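Local structure of acyl-coenzyme A oxidase 3 (Yarrowia lipolytica, 5YS9) at residues A[124-129]-A[156-160]; A[199-205]-A[259-264]; A[230-234]-A[244-248]. The protein oxidises acyl-CoA esters to (2E)-enoyl-CoA with FAD as cofactor, passing electrons to O2 to give H2O2 in peroxisomal fatty acid beta-oxidation. The contacts are given in a common frame with arbitrary orientation. Numbering follows the deposited sequence.

Contact 1: residues A[124-129]-A[156-160]; sequences VHTGLF and FYGCF. With FAD (flavin-adenine dinucleotide), chain C.
Helix 116-136 crosses strand 158-161 here: the axes of 124-129 and 158-160 approach to 6.5 Å at 52°, and the CA atoms come nearest at His125 and Gly158, 4.7 Å apart. Val124 opens a wider pi-type turn, its O accepting from Phe129 N at 2.9 Å, and its m rotamer brings CG2 to 4.5 Å from Tyr157 CE1. His125 (t, chi2 91°) takes the one hydrogen bond across the segments, Gly158 N to His125 ND1 at 2.9 Å and 150°; Tyr157 turns its ring face to His125 CB, while its OH is hydrogen-bonded to Arg121 O. Leu128 (m, t) lies against Phe160, with its CB 3.4 Å from Phe160 CD1 and its CD2 over that ring's face. Phe129 (t, chi2 83°) lays its ring on Gly158: the CA stands 4.0 Å from the ring centroid, 21° off the normal, a CH-pi contact; an ideal CB there would fall 2.4 Å from Phe129 CG. Phe129 CE2 meets Phe156 CE1 at 3.4 Å, planes oblique at 50°. Phe156 and Tyr157 (both t, chi2 -78° and -73°) are extended loop leading into the strand; Phe160 (t, chi2 88°) points toward the helix, and Phe160 O accepts a hydrogen bond from FAD N3 at 3.1 Å (146°). The contact joins the N-terminal helical domain to the beta domain, as in acyl-CoA dehydrogenases. Within this otherwise apolar, largely aromatic interface, ND1 accepts from Gly158 N, so it carries no proton, and the weak hydrogen bond from NE2 to Ala150 O is consistent with the neutral tautomer protonated on NE2.

Contact 2: residues A[199-205]-A[259-264]; sequences WWIGGAA and IDNGWI. With FAD (flavin-adenine dinucleotide), chain C.
In the beta domain of the acyl-CoA oxidase fold, strand 198-201 turns a corner at Trp200 (phi/psi 59/26) and pairs antiparallel with strand 262-272. Ile201 and Gly262 form a hydrogen-bonded pair, Ile201 N to Gly262 O at 3.0 Å and Gly262 N to Ile201 O at 2.8 Å. Beyond it the chain curls around Asp260, whose O accepts from Ala205 N at 3.1 Å and weakly from Gly203 N at 3.2 Å. At the left-handed angles of Gly203 (91/-20) a side chain would jam against the preceding carbonyl O. A CB on Gly262 would fall 2.7 Å from Ala205 N. Trp199 (t, chi2 -94°) brings CE3 to 3.6 Å from Trp263 CB; Trp263 is p (chi2 -91°), and the indoles lie at 20° but slid apart. Trp200 (m, chi2 125°) sets a ring face against FAD C8, with Asn261 CB at its edge, 4.0 Å from CE3. Ile264 (m, t) extends CD1 to Ile201 CG1 (m, m) at 4.1 Å and to Ala204 CB at 3.9 Å. Asp260 is p, its carboxylate salt-bridged to Arg121 and hydrogen-bonded to Ser207. Trp200, Ile201, Gly202 and Asn261 line the FAD pocket, where Gly202 N donates to FAD O4 at 3.2 Å and 161°.

Contact 3: residues A[230-234]-A[244-248]; sequences VVQLR and GIALG
Leu233 (m, t) lies over the side chains of Ile245 and Leu247, its CD2 4.0 Å from Ile245 CG2 and its CD1 4.2 Å from Leu247 CD2. Ile245 (m, m) and Leu247 (p, p) both point toward 230-234 from alternate positions of an extended strand, and Ile245 CD1 also reaches Val231 CG1 at 4.1 Å. No hydrogen bond joins the segments: the nearest CA atoms, of Leu233 and Ile245, are 6.5 Å apart, so side chains rather than paired backbones make the contact. It lies in the beta domain of the acyl-CoA oxidase fold, where strand 222-232 pairs with 210-219 and strand 245-249 with 262-272; Phe266 of the latter touches both Val231 and Ile245. Leaving its strand, the chain takes phi/psi -91/-38 at Leu233, and Gln232 NE2 donates to Arg234 O at 2.9 Å. Arg234 (m, t, t) brings NH2 to 3.5 Å from Leu247 CD1, while its guanidinium is hydrogen-bonded to Ala204 O, Ala205 O, Ala208 O and Pro672 O of the second subunit.

In the fold
From the N terminus, contact 1 comes first, closing a largely helical connection of 26 residues and bringing helix 116-136 onto strand 158-161. Contact 2 opens later, at 199-205, and closes at 259-264; contact 3 is nested inside that loop, closing a nine-residue loop without helix or strand. The four segments of contacts 2 and 3 share the beta domain, and strands 245-249 and 262-272 are sheet neighbours. Cys159 couples all three: its CB is 3.3 Å from Gly202 O and its SG 4.0 Å from Leu233 CD1. Contacts 1 and 2 meet at FAD, with centres 11 Å apart, whereas Leu233 of contact 3 keeps its side chain about 11 Å from the cofactor.

Contact 1: residues A[124-129]-A[156-160]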
loop_
_atom_site.group_PDB
_atom_site.type_symbol
_atom_site.label_atom_id
_atom_site.label_comp_id
_atom_site.label_asym_id
_atom_site.label_seq_id
_atom_site.Cartn_x
_atom_site.Cartn_y
_atom_site.Cartn_z
ATOM N N VAL A 124 -15.713 -16.092 -11.795
ATOM C CA VAL A 124 -16.055 -17.154 -10.870
ATOM C C VAL A 124 -16.861 -18.258 -11.523
ATOM O O VAL A 124 -16.672 -19.409 -11.203
ATOM C CB VAL A 124 -16.774 -16.659 -9.599
ATOM C CG1 VAL A 124 -15.913 -15.692 -8.833
ATOM C CG2 VAL A 124 -18.123 -16.063 -9.916
ATOM N N HIS A 125 -17.819 -17.917 -12.369
ATOM C CA HIS A 125 -18.428 -18.911 -13.221
ATOM C C HIS A 125 -17.537 -19.370 -14.367
ATOM O O HIS A 125 -17.332 -20.541 -14.601
ATOM C CB HIS A 125 -19.735 -18.377 -13.800
ATOM C CG HIS A 125 -20.352 -19.288 -14.806
ATOM N ND1 HIS A 125 -21.267 -20.255 -14.472
ATOM C CD2 HIS A 125 -20.130 -19.422 -16.129
ATOM C CE1 HIS A 125 -21.605 -20.925 -15.552
ATOM N NE2 HIS A 125 -20.927 -20.441 -16.570
ATOM N N THR A 126 -16.993 -18.403 -15.063
ATOM C CA THR A 126 -16.330 -18.651 -16.314
ATOM C C THR A 126 -15.067 -19.497 -16.155
ATOM O O THR A 126 -14.796 -20.368 -16.959
ATOM C CB THR A 126 -16.200 -17.333 -17.110
ATOM O OG1 THR A 126 -16.972 -17.433 -18.304
ATOM C CG2 THR A 126 -14.786 -16.970 -17.442
ATOM N N GLY A 127 -14.297 -19.231 -15.110
ATOM C CA GLY A 127 -13.124 -20.028 -14.861
ATOM C C GLY A 127 -13.200 -21.021 -13.727
ATOM O O GLY A 127 -12.888 -22.184 -13.910
ATOM N N LEU A 128 -13.575 -20.563 -12.543
ATOM C CA LEU A 128 -13.579 -21.456 -11.398
ATOM C C LEU A 128 -14.625 -22.555 -11.411
ATOM O O LEU A 128 -14.295 -23.709 -11.287
ATOM C CB LEU A 128 -13.713 -20.656 -10.113
ATOM C CG LEU A 128 -12.737 -19.536 -9.841
ATOM C CD1 LEU A 128 -13.211 -18.741 -8.647
ATOM C CD2 LEU A 128 -11.380 -20.131 -9.571
ATOM N N PHE A 129 -15.875 -22.209 -11.661
ATOM C CA PHE A 129 -16.944 -23.233 -11.730
ATOM C C PHE A 129 -16.850 -24.097 -12.969
ATOM O O PHE A 129 -16.896 -25.297 -12.860
ATOM C CB PHE A 129 -18.353 -22.647 -11.696
ATOM C CG PHE A 129 -19.451 -23.705 -11.800
ATOM C CD1 PHE A 129 -19.878 -24.394 -10.675
ATOM C CD2 PHE A 129 -20.044 -24.010 -13.034
ATOM C CE1 PHE A 129 -20.887 -25.353 -10.752
ATOM C CE2 PHE A 129 -21.045 -24.990 -13.131
ATOM C CZ PHE A 129 -21.473 -25.657 -11.977
ATOM N N PHE A 156 -28.658 -20.400 -15.568
ATOM C CA PHE A 156 -27.611 -21.106 -14.804
ATOM C C PHE A 156 -26.434 -20.149 -14.560
ATOM O O PHE A 156 -26.049 -19.414 -15.460
ATOM C CB PHE A 156 -27.086 -22.303 -15.609
ATOM C CG PHE A 156 -26.338 -23.336 -14.801
ATOM C CD1 PHE A 156 -25.020 -23.111 -14.403
ATOM C CD2 PHE A 156 -26.936 -24.572 -14.498
ATOM C CE1 PHE A 156 -24.318 -24.067 -13.699
ATOM C CE2 PHE A 156 -26.238 -25.531 -13.779
ATOM C CZ PHE A 156 -24.929 -25.291 -13.386
ATOM N N TYR A 157 -25.879 -20.164 -13.351
ATOM C CA TYR A 157 -24.766 -19.304 -12.987
ATOM C C TYR A 157 -24.100 -19.972 -11.797
ATOM O O TYR A 157 -24.727 -20.228 -10.751
ATOM C CB TYR A 157 -25.229 -17.887 -12.626
ATOM C CG TYR A 157 -24.155 -16.830 -12.730
ATOM C CD1 TYR A 157 -23.129 -16.745 -11.796
ATOM C CD2 TYR A 157 -24.153 -15.910 -13.771
ATOM C CE1 TYR A 157 -22.131 -15.757 -11.887
ATOM C CE2 TYR A 157 -23.167 -14.930 -13.886
ATOM C CZ TYR A 157 -22.146 -14.855 -12.946
ATOM O OH TYR A 157 -21.178 -13.873 -13.060
ATOM N N GLY A 158 -22.829 -20.279 -11.982
ATOM C CA GLY A 158 -22.047 -21.099 -11.066
ATOM C C GLY A 158 -21.130 -20.209 -10.253
ATOM O O GLY A 158 -20.881 -19.064 -10.611
ATOM N N CYS A 159 -20.659 -20.729 -9.150
ATOM C CA CYS A 159 -19.613 -20.107 -8.369
ATOM C C CYS A 159 -18.794 -21.271 -7.740
ATOM O O CYS A 159 -19.064 -22.466 -8.023
ATOM C CB CYS A 159 -20.253 -19.186 -7.306
ATOM S SG CYS A 159 -21.227 -20.061 -6.043
ATOM N N PHE A 160 -17.773 -20.909 -6.984
ATOM C CA PHE A 160 -16.754 -21.829 -6.548
ATOM C C PHE A 160 -16.640 -21.708 -5.047
ATOM O O PHE A 160 -16.162 -20.706 -4.547
ATOM C CB PHE A 160 -15.468 -21.374 -7.235
ATOM C CG PHE A 160 -14.308 -22.299 -7.091
ATOM C CD1 PHE A 160 -14.114 -23.319 -7.985
ATOM C CD2 PHE A 160 -13.370 -22.095 -6.105
ATOM C CE1 PHE A 160 -13.029 -24.150 -7.876
ATOM C CE2 PHE A 160 -12.286 -22.922 -5.984
ATOM C CZ PHE A 160 -12.115 -23.951 -6.874
HETATM P PA FAD C . -5.172 -18.142 5.925
HETATM O O1A FAD C . -5.784 -18.520 7.219
HETATM O O2A FAD C . -4.712 -19.183 4.979
HETATM O O5B FAD C . -3.901 -17.278 6.291
HETATM C C5B FAD C . -4.043 -16.092 7.055
HETATM C C4B FAD C . -2.692 -15.482 7.366
HETATM O O4B FAD C . -1.908 -16.413 8.103
HETATM C C3B FAD C . -1.938 -15.182 6.098
HETATM O O3B FAD C . -1.238 -13.963 6.243
HETATM C C2B FAD C . -0.912 -16.268 5.999
HETATM O O2B FAD C . 0.288 -15.728 5.480
HETATM C C1B FAD C . -0.712 -16.734 7.418
HETATM N N9A FAD C . -0.444 -18.184 7.370
HETATM C C8A FAD C . -1.306 -19.157 7.049
HETATM N N7A FAD C . -0.702 -20.355 7.081
HETATM C C5A FAD C . 0.569 -20.157 7.423
HETATM C C6A FAD C . 1.756 -20.996 7.639
HETATM N N6A FAD C . 1.703 -22.330 7.493
HETATM N N1A FAD C . 2.897 -20.381 7.984
HETATM C C2A FAD C . 2.968 -19.054 8.132
HETATM N N3A FAD C . 1.935 -18.238 7.952
HETATM C C4A FAD C . 0.737 -18.722 7.607
HETATM N N1 FAD C . -12.295 -18.414 -2.237
HETATM C C2 FAD C . -13.054 -19.213 -3.001
HETATM O O2 FAD C . -13.010 -20.428 -2.827
HETATM N N3 FAD C . -13.856 -18.761 -3.953
HETATM C C4 FAD C . -13.964 -17.478 -4.215
HETATM O O4 FAD C . -14.721 -17.093 -5.096
HETATM C C4X FAD C . -13.175 -16.532 -3.427
HETATM N N5 FAD C . -13.251 -15.225 -3.644
HETATM C C5X FAD C . -12.528 -14.385 -2.902
HETATM C C6 FAD C . -12.647 -13.042 -3.156
HETATM C C7 FAD C . -11.931 -12.139 -2.421
HETATM C C7M FAD C . -12.079 -10.681 -2.739
HETATM C C8 FAD C . -11.028 -12.618 -1.354
HETATM C C8M FAD C . -10.226 -11.649 -0.541
HETATM C C9 FAD C . -10.898 -13.968 -1.100
HETATM C C9A FAD C . -11.622 -14.875 -1.837
HETATM N N10 FAD C . -11.513 -16.250 -1.602
HETATM C C10 FAD C . -12.306 -17.091 -2.387
HETATM C "C1'" FAD C . -10.661 -16.789 -0.544
HETATM C "C2'" FAD C . -9.166 -16.786 -0.808
HETATM O "O2'" FAD C . -8.889 -17.789 -1.770
HETATM C "C3'" FAD C . -8.445 -17.083 0.507
HETATM O "O3'" FAD C . -8.681 -15.970 1.349
HETATM C "C4'" FAD C . -6.934 -17.308 0.473
HETATM O "O4'" FAD C . -6.543 -18.283 -0.484
HETATM C "C5'" FAD C . -6.449 -17.845 1.799
HETATM O "O5'" FAD C . -6.639 -16.876 2.805
HETATM P P FAD C . -7.263 -17.237 4.213
HETATM O O1P FAD C . -8.288 -16.212 4.498
HETATM O O2P FAD C . -7.612 -18.679 4.219
HETATM O O3P FAD C . -6.044 -17.010 5.200
#

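Contact 2: residues A[199-205]-A[259-264]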
loop_
_atom_site.group_PDB
_atom_site.type_symbol
_atom_site.label_atom_id
_atom_site.label_comp_id
_atom_site.label_asym_id
_atom_site.label_seq_id
_atom_site.Cartn_x
_atom_site.Cartn_y
_atom_site.Cartn_z
ATOM N N TRP A 199 -17.116 -18.836 2.660
ATOM C CA TRP A 199 -16.759 -17.447 2.817
ATOM C C TRP A 199 -15.995 -16.965 1.630
ATOM O O TRP A 199 -15.238 -17.713 1.045
ATOM C CB TRP A 199 -15.917 -17.229 4.093
ATOM C CG TRP A 199 -16.150 -15.832 4.679
ATOM C CD1 TRP A 199 -15.405 -14.708 4.450
ATOM C CD2 TRP A 199 -17.234 -15.411 5.507
ATOM N NE1 TRP A 199 -15.958 -13.616 5.091
ATOM C CE2 TRP A 199 -17.069 -14.033 5.769
ATOM C CE3 TRP A 199 -18.322 -16.066 6.075
ATOM C CZ2 TRP A 199 -17.946 -13.311 6.593
ATOM C CZ3 TRP A 199 -19.211 -15.325 6.895
ATOM C CH2 TRP A 199 -19.010 -13.981 7.136
ATOM N N TRP A 200 -16.183 -15.686 1.319
ATOM C CA TRP A 200 -15.652 -15.010 0.136
ATOM C C TRP A 200 -16.090 -15.599 -1.217
ATOM O O TRP A 200 -15.387 -15.413 -2.231
ATOM C CB TRP A 200 -14.112 -14.888 0.179
ATOM C CG TRP A 200 -13.600 -14.077 1.267
ATOM C CD1 TRP A 200 -12.693 -14.434 2.194
ATOM C CD2 TRP A 200 -13.946 -12.722 1.536
ATOM N NE1 TRP A 200 -12.467 -13.387 3.068
ATOM C CE2 TRP A 200 -13.248 -12.330 2.679
ATOM C CE3 TRP A 200 -14.794 -11.806 0.929
ATOM C CZ2 TRP A 200 -13.384 -11.057 3.228
ATOM C CZ3 TRP A 200 -14.920 -10.532 1.491
ATOM C CH2 TRP A 200 -14.231 -10.187 2.616
ATOM N N ILE A 201 -17.253 -16.256 -1.263
ATOM C CA ILE A 201 -17.697 -16.912 -2.524
ATOM C C ILE A 201 -18.270 -15.863 -3.516
ATOM O O ILE A 201 -19.441 -15.397 -3.387
ATOM C CB ILE A 201 -18.744 -18.044 -2.293
ATOM C CG1 ILE A 201 -18.328 -18.961 -1.133
ATOM C CG2 ILE A 201 -18.899 -18.879 -3.552
ATOM C CD1 ILE A 201 -16.884 -19.464 -1.176
ATOM N N GLY A 202 -17.436 -15.496 -4.493
ATOM C CA GLY A 202 -17.835 -14.564 -5.550
ATOM C C GLY A 202 -19.016 -15.080 -6.333
ATOM O O GLY A 202 -19.019 -16.226 -6.738
ATOM N N GLY A 203 -20.055 -14.248 -6.485
ATOM C CA GLY A 203 -21.281 -14.647 -7.199
ATOM C C GLY A 203 -22.370 -15.261 -6.336
ATOM O O GLY A 203 -23.533 -15.328 -6.751
ATOM N N ALA A 204 -21.996 -15.759 -5.155
ATOM C CA ALA A 204 -22.956 -16.466 -4.303
ATOM C C ALA A 204 -23.989 -15.550 -3.701
ATOM O O ALA A 204 -25.105 -15.977 -3.429
ATOM C CB ALA A 204 -22.254 -17.236 -3.193
ATOM N N ALA A 205 -23.615 -14.312 -3.436
ATOM C CA ALA A 205 -24.475 -13.462 -2.615
ATOM C C ALA A 205 -25.743 -13.196 -3.391
ATOM O O ALA A 205 -26.808 -13.463 -2.927
ATOM C CB ALA A 205 -23.788 -12.184 -2.225
ATOM N N ILE A 259 -18.058 -7.351 -7.335
ATOM C CA ILE A 259 -18.225 -8.779 -7.080
ATOM C C ILE A 259 -19.053 -9.034 -5.839
ATOM O O ILE A 259 -18.793 -8.479 -4.795
ATOM C CB ILE A 259 -16.884 -9.489 -6.853
ATOM C CG1 ILE A 259 -15.918 -9.218 -7.984
ATOM C CG2 ILE A 259 -17.081 -10.985 -6.683
ATOM C CD1 ILE A 259 -14.482 -9.379 -7.561
ATOM N N ASP A 260 -20.030 -9.913 -5.965
ATOM C CA ASP A 260 -20.981 -10.214 -4.881
ATOM C C ASP A 260 -20.575 -11.424 -4.027
ATOM O O ASP A 260 -21.211 -12.470 -4.049
ATOM C CB ASP A 260 -22.417 -10.391 -5.442
ATOM C CG ASP A 260 -22.537 -11.542 -6.436
ATOM O OD1 ASP A 260 -21.634 -11.693 -7.278
ATOM O OD2 ASP A 260 -23.552 -12.255 -6.420
ATOM N N ASN A 261 -19.519 -11.246 -3.250
ATOM C CA ASN A 261 -18.968 -12.309 -2.461
ATOM C C ASN A 261 -19.959 -12.589 -1.351
ATOM O O ASN A 261 -20.397 -11.683 -0.635
ATOM C CB ASN A 261 -17.635 -11.933 -1.848
ATOM C CG ASN A 261 -16.571 -11.731 -2.871
ATOM O OD1 ASN A 261 -15.878 -12.685 -3.273
ATOM N ND2 ASN A 261 -16.384 -10.467 -3.286
ATOM N N GLY A 262 -20.315 -13.852 -1.214
ATOM C CA GLY A 262 -21.285 -14.208 -0.260
ATOM C C GLY A 262 -20.763 -15.322 0.595
ATOM O O GLY A 262 -19.805 -15.988 0.206
ATOM N N TRP A 263 -21.398 -15.478 1.761
ATOM C CA TRP A 263 -21.216 -16.627 2.638
ATOM C C TRP A 263 -22.290 -17.640 2.351
ATOM O O TRP A 263 -23.354 -17.253 1.947
ATOM C CB TRP A 263 -21.313 -16.250 4.117
ATOM C CG TRP A 263 -22.567 -15.572 4.560
ATOM C CD1 TRP A 263 -22.758 -14.237 4.598
ATOM C CD2 TRP A 263 -23.772 -16.161 5.045
ATOM N NE1 TRP A 263 -23.997 -13.944 5.056
ATOM C CE2 TRP A 263 -24.651 -15.099 5.358
ATOM C CE3 TRP A 263 -24.201 -17.468 5.261
ATOM C CZ2 TRP A 263 -25.932 -15.295 5.877
ATOM C CZ3 TRP A 263 -25.495 -17.681 5.787
ATOM C CH2 TRP A 263 -26.331 -16.600 6.094
ATOM N N ILE A 264 -22.001 -18.920 2.553
ATOM C CA ILE A 264 -22.989 -19.982 2.417
ATOM C C ILE A 264 -22.902 -20.977 3.589
ATOM O O ILE A 264 -21.825 -21.411 3.975
ATOM C CB ILE A 264 -22.818 -20.793 1.106
ATOM C CG1 ILE A 264 -22.430 -19.884 -0.088
ATOM C CG2 ILE A 264 -24.099 -21.587 0.806
ATOM C CD1 ILE A 264 -22.093 -20.663 -1.355
HETATM P PA FAD C . -5.172 -18.142 5.925
HETATM O O1A FAD C . -5.784 -18.520 7.219
HETATM O O2A FAD C . -4.712 -19.183 4.979
HETATM O O5B FAD C . -3.901 -17.278 6.291
HETATM C C5B FAD C . -4.043 -16.092 7.055
HETATM C C4B FAD C . -2.692 -15.482 7.366
HETATM O O4B FAD C . -1.908 -16.413 8.103
HETATM C C3B FAD C . -1.938 -15.182 6.098
HETATM O O3B FAD C . -1.238 -13.963 6.243
HETATM C C2B FAD C . -0.912 -16.268 5.999
HETATM O O2B FAD C . 0.288 -15.728 5.480
HETATM C C1B FAD C . -0.712 -16.734 7.418
HETATM N N9A FAD C . -0.444 -18.184 7.370
HETATM C C8A FAD C . -1.306 -19.157 7.049
HETATM N N7A FAD C . -0.702 -20.355 7.081
HETATM C C5A FAD C . 0.569 -20.157 7.423
HETATM C C6A FAD C . 1.756 -20.996 7.639
HETATM N N6A FAD C . 1.703 -22.330 7.493
HETATM N N1A FAD C . 2.897 -20.381 7.984
HETATM C C2A FAD C . 2.968 -19.054 8.132
HETATM N N3A FAD C . 1.935 -18.238 7.952
HETATM C C4A FAD C . 0.737 -18.722 7.607
HETATM N N1 FAD C . -12.295 -18.414 -2.237
HETATM C C2 FAD C . -13.054 -19.213 -3.001
HETATM O O2 FAD C . -13.010 -20.428 -2.827
HETATM N N3 FAD C . -13.856 -18.761 -3.953
HETATM C C4 FAD C . -13.964 -17.478 -4.215
HETATM O O4 FAD C . -14.721 -17.093 -5.096
HETATM C C4X FAD C . -13.175 -16.532 -3.427
HETATM N N5 FAD C . -13.251 -15.225 -3.644
HETATM C C5X FAD C . -12.528 -14.385 -2.902
HETATM C C6 FAD C . -12.647 -13.042 -3.156
HETATM C C7 FAD C . -11.931 -12.139 -2.421
HETATM C C7M FAD C . -12.079 -10.681 -2.739
HETATM C C8 FAD C . -11.028 -12.618 -1.354
HETATM C C8M FAD C . -10.226 -11.649 -0.541
HETATM C C9 FAD C . -10.898 -13.968 -1.100
HETATM C C9A FAD C . -11.622 -14.875 -1.837
HETATM N N10 FAD C . -11.513 -16.250 -1.602
HETATM C C10 FAD C . -12.306 -17.091 -2.387
HETATM C "C1'" FAD C . -10.661 -16.789 -0.544
HETATM C "C2'" FAD C . -9.166 -16.786 -0.808
HETATM O "O2'" FAD C . -8.889 -17.789 -1.770
HETATM C "C3'" FAD C . -8.445 -17.083 0.507
HETATM O "O3'" FAD C . -8.681 -15.970 1.349
HETATM C "C4'" FAD C . -6.934 -17.308 0.473
HETATM O "O4'" FAD C . -6.543 -18.283 -0.484
HETATM C "C5'" FAD C . -6.449 -17.845 1.799
HETATM O "O5'" FAD C . -6.639 -16.876 2.805
HETATM P P FAD C . -7.263 -17.237 4.213
HETATM O O1P FAD C . -8.288 -16.212 4.498
HETATM O O2P FAD C . -7.612 -18.679 4.219
HETATM O O3P FAD C . -6.044 -17.010 5.200
#

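Contact 3: residues A[230-234]-A[244-248]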
loop_
_atom_site.group_PDB
_atom_site.type_symbol
_atom_site.label_atom_id
_atom_site.label_comp_id
_atom_site.label_asym_id
_atom_site.label_seq_id
_atom_site.Cartn_x
_atom_site.Cartn_y
_atom_site.Cartn_z
ATOM N N VAL A 230 -21.441 -30.692 -6.990
ATOM C CA VAL A 230 -22.299 -29.629 -7.517
ATOM C C VAL A 230 -23.519 -29.571 -6.621
ATOM O O VAL A 230 -24.214 -30.571 -6.455
ATOM C CB VAL A 230 -22.746 -29.828 -8.993
ATOM C CG1 VAL A 230 -23.435 -28.568 -9.493
ATOM C CG2 VAL A 230 -21.562 -30.122 -9.886
ATOM N N VAL A 231 -23.784 -28.398 -6.058
ATOM C CA VAL A 231 -24.967 -28.205 -5.233
ATOM C C VAL A 231 -25.731 -27.059 -5.790
ATOM O O VAL A 231 -25.216 -25.947 -5.920
ATOM C CB VAL A 231 -24.613 -27.843 -3.768
ATOM C CG1 VAL A 231 -25.899 -27.710 -2.933
ATOM C CG2 VAL A 231 -23.617 -28.839 -3.181
ATOM N N GLN A 232 -26.991 -27.279 -6.044
ATOM C CA GLN A 232 -27.833 -26.205 -6.520
ATOM C C GLN A 232 -28.177 -25.283 -5.350
ATOM O O GLN A 232 -28.686 -25.750 -4.331
ATOM C CB GLN A 232 -29.092 -26.790 -7.146
ATOM C CG GLN A 232 -29.863 -25.775 -7.958
ATOM C CD GLN A 232 -31.047 -26.370 -8.665
ATOM O OE1 GLN A 232 -31.113 -27.596 -8.943
ATOM N NE2 GLN A 232 -32.002 -25.512 -8.955
ATOM N N LEU A 233 -27.887 -23.990 -5.512
ATOM C CA LEU A 233 -28.104 -22.982 -4.476
ATOM C C LEU A 233 -29.465 -22.330 -4.555
ATOM O O LEU A 233 -30.077 -22.042 -3.532
ATOM C CB LEU A 233 -27.093 -21.871 -4.608
ATOM C CG LEU A 233 -25.649 -22.185 -4.313
ATOM C CD1 LEU A 233 -24.806 -20.921 -4.449
ATOM C CD2 LEU A 233 -25.517 -22.775 -2.947
ATOM N N ARG A 234 -29.942 -22.085 -5.764
ATOM C CA ARG A 234 -31.222 -21.427 -5.963
ATOM C C ARG A 234 -32.115 -22.183 -6.936
ATOM O O ARG A 234 -31.656 -22.821 -7.878
ATOM C CB ARG A 234 -31.033 -19.986 -6.483
ATOM C CG ARG A 234 -30.215 -19.070 -5.591
ATOM C CD ARG A 234 -30.010 -17.700 -6.248
ATOM N NE ARG A 234 -29.810 -16.645 -5.265
ATOM C CZ ARG A 234 -28.645 -16.233 -4.774
ATOM N NH1 ARG A 234 -27.488 -16.778 -5.156
ATOM N NH2 ARG A 234 -28.656 -15.252 -3.872
ATOM N N GLY A 244 -32.457 -25.820 2.952
ATOM C CA GLY A 244 -31.196 -26.115 3.671
ATOM C C GLY A 244 -30.010 -25.247 3.295
ATOM O O GLY A 244 -28.937 -25.427 3.868
ATOM N N ILE A 245 -30.217 -24.301 2.368
ATOM C CA ILE A 245 -29.189 -23.392 1.876
ATOM C C ILE A 245 -29.423 -22.034 2.527
ATOM O O ILE A 245 -30.507 -21.472 2.413
ATOM C CB ILE A 245 -29.288 -23.174 0.353
ATOM C CG1 ILE A 245 -29.138 -24.517 -0.403
ATOM C CG2 ILE A 245 -28.264 -22.120 -0.126
ATOM C CD1 ILE A 245 -27.728 -25.053 -0.449
ATOM N N ALA A 246 -28.419 -21.542 3.240
ATOM C CA ALA A 246 -28.433 -20.205 3.730
ATOM C C ALA A 246 -27.260 -19.498 3.066
ATOM O O ALA A 246 -26.164 -20.047 2.962
ATOM C CB ALA A 246 -28.286 -20.206 5.232
ATOM N N LEU A 247 -27.489 -18.277 2.627
ATOM C CA LEU A 247 -26.413 -17.447 2.141
ATOM C C LEU A 247 -26.781 -15.954 2.182
ATOM O O LEU A 247 -27.939 -15.601 2.396
ATOM C CB LEU A 247 -26.061 -17.877 0.723
ATOM C CG LEU A 247 -27.148 -17.728 -0.324
ATOM C CD1 LEU A 247 -27.369 -16.295 -0.778
ATOM C CD2 LEU A 247 -26.686 -18.625 -1.471
ATOM N N GLY A 248 -25.760 -15.116 2.107
ATOM C CA GLY A 248 -25.910 -13.685 2.209
ATOM C C GLY A 248 -24.739 -12.920 1.650
ATOM O O GLY A 248 -23.690 -13.473 1.437
#